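Local coordinates for protein endoribonuclease MazF3 (Mycobacterium tuberculosis, PDB 5UCT) that is the toxin of a type II toxin-antitoxin system, an endoribonuclease that cleaves mRNA and 23S rRNA, predominantly after the first two Us of 5'-UUCCU-3', at residues T31-T36 with S58-D63. Sequence-based numbering, arbitrary orientation.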
loop_
_atom_site.group_PDB
_atom_site.type_symbol
_atom_site.label_atom_id
_atom_site.label_comp_id
_atom_site.label_asym_id
_atom_site.label_seq_id
_atom_site.Cartn_x
_atom_site.Cartn_y
_atom_site.Cartn_z
ATOM N N THR A 31 1.391 -7.276 2.601
ATOM C CA THR A 31 1.227 -6.215 1.618
ATOM C C THR A 31 2.309 -6.354 0.556
ATOM O O THR A 31 3.496 -6.461 0.880
ATOM C CB THR A 31 1.299 -4.837 2.277
ATOM O OG1 THR A 31 0.300 -4.742 3.298
ATOM C CG2 THR A 31 1.060 -3.742 1.251
ATOM N N VAL A 32 1.893 -6.362 -0.711
ATOM C CA VAL A 32 2.790 -6.613 -1.829
ATOM C C VAL A 32 2.608 -5.530 -2.884
ATOM O O VAL A 32 1.610 -4.806 -2.902
ATOM C CB VAL A 32 2.560 -8.006 -2.454
ATOM C CG1 VAL A 32 2.775 -9.099 -1.418
ATOM C CG2 VAL A 32 1.163 -8.098 -3.044
ATOM N N ALA A 33 3.599 -5.426 -3.768
ATOM C CA ALA A 33 3.537 -4.546 -4.929
ATOM C C ALA A 33 3.711 -5.387 -6.184
ATOM O O ALA A 33 4.733 -6.081 -6.319
ATOM C CB ALA A 33 4.609 -3.455 -4.861
ATOM N N PRO A 34 2.766 -5.370 -7.119
ATOM C CA PRO A 34 2.863 -6.251 -8.285
ATOM C C PRO A 34 3.948 -5.793 -9.247
ATOM O O PRO A 34 4.348 -4.628 -9.274
ATOM C CB PRO A 34 1.476 -6.145 -8.924
ATOM C CG PRO A 34 1.004 -4.789 -8.537
ATOM C CD PRO A 34 1.556 -4.533 -7.159
ATOM N N ILE A 35 4.421 -6.743 -10.049
ATOM C CA ILE A 35 5.454 -6.504 -11.049
ATOM C C ILE A 35 4.864 -6.844 -12.411
ATOM O O ILE A 35 4.546 -8.009 -12.684
ATOM C CB ILE A 35 6.719 -7.329 -10.780
ATOM C CG1 ILE A 35 7.310 -6.998 -9.415
ATOM C CG2 ILE A 35 7.760 -7.077 -11.846
ATOM C CD1 ILE A 35 8.592 -7.736 -9.160
ATOM N N THR A 36 4.722 -5.836 -13.270
ATOM C CA THR A 36 4.179 -6.023 -14.607
ATOM C C THR A 36 5.199 -5.585 -15.650
ATOM O O THR A 36 5.985 -4.659 -15.425
ATOM C CB THR A 36 2.864 -5.248 -14.798
ATOM O OG1 THR A 36 2.362 -5.471 -16.122
ATOM C CG2 THR A 36 3.074 -3.753 -14.581
ATOM N N SER A 58 11.077 -5.657 -16.352
ATOM C CA SER A 58 9.789 -5.379 -15.732
ATOM C C SER A 58 9.951 -4.226 -14.746
ATOM O O SER A 58 11.038 -3.663 -14.594
ATOM C CB SER A 58 9.237 -6.641 -15.062
ATOM O OG SER A 58 7.837 -6.555 -14.903
ATOM N N VAL A 59 8.851 -3.860 -14.083
ATOM C CA VAL A 59 8.853 -2.744 -13.145
ATOM C C VAL A 59 7.954 -3.074 -11.963
ATOM O O VAL A 59 6.951 -3.779 -12.100
ATOM C CB VAL A 59 8.402 -1.422 -13.807
ATOM C CG1 VAL A 59 9.454 -0.914 -14.782
ATOM C CG2 VAL A 59 7.059 -1.606 -14.505
ATOM N N VAL A 60 8.324 -2.558 -10.794
ATOM C CA VAL A 60 7.491 -2.659 -9.600
ATOM C C VAL A 60 6.485 -1.514 -9.617
ATOM O O VAL A 60 6.868 -0.340 -9.581
ATOM C CB VAL A 60 8.343 -2.625 -8.324
ATOM C CG1 VAL A 60 7.454 -2.534 -7.091
ATOM C CG2 VAL A 60 9.236 -3.853 -8.249
ATOM N N SER A 61 5.199 -1.852 -9.674
ATOM C CA SER A 61 4.125 -0.861 -9.766
ATOM C C SER A 61 3.660 -0.513 -8.357
ATOM O O SER A 61 2.849 -1.226 -7.761
ATOM C CB SER A 61 2.976 -1.395 -10.615
ATOM O OG SER A 61 1.844 -0.546 -10.543
ATOM N N CYS A 62 4.167 0.599 -7.823
ATOM C CA CYS A 62 3.842 1.015 -6.464
ATOM C C CYS A 62 2.491 1.708 -6.354
ATOM O O CYS A 62 2.067 2.022 -5.238
ATOM C CB CYS A 62 4.932 1.939 -5.922
ATOM S SG CYS A 62 6.455 1.085 -5.456
ATOM N N ASP A 63 1.812 1.972 -7.469
ATOM C CA ASP A 63 0.470 2.533 -7.408
ATOM C C ASP A 63 -0.607 1.469 -7.263
ATOM O O ASP A 63 -1.781 1.820 -7.097
ATOM C CB ASP A 63 0.191 3.372 -8.657
ATOM C CG ASP A 63 0.598 4.816 -8.486
ATOM O OD1 ASP A 63 0.290 5.396 -7.426
ATOM O OD2 ASP A 63 1.229 5.369 -9.411
#
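I35 and V60 form an antiparallel, non-hydrogen-bonded pair, and their side chains cross on the buried face of the sheet. I35 CG1 lies 3.9 Å from V60 CG2. I35 CG1 sits beside the backbone N (chi1 -60°), which puts CG2 anti to that N. CG2 faces S58 OG and V59 O. V60 CG1 is anti to its own backbone N (chi1 172°) and meets A33 CB at 3.7 Å. L16 of strand 12-17 and V46 and V48 of strand 45-48 also touch V60, and I35 and V60 are buried on this side.

Strand 58-61 pairs with the C-terminal end of strand 29-36 in the curled antiparallel sheet of the PemK/MazF fold, which belongs to the SH3 clan. S61 N donates to P34 O at 2.9 Å in a nearly straight bond (169°). T36 and V59 form a hydrogen-bonded pair. T36 N donates to V59 O and V59 N to T36 O, both at 3.3 Å. T36 O also accepts from S58 OG at 2.7 Å. This hydroxyl lies almost directly above the carbonyl plane, and V59 N, on the same face, is tilted less far out of it.

The other side is more open, though V59 there is buried beside V39. P34, T36 and S61 are partly exposed. S61 OG bonds to N64 OD1 rather than across the strands. T36 OG1 binds a sulfate ion, probably from the crystallisation liquor.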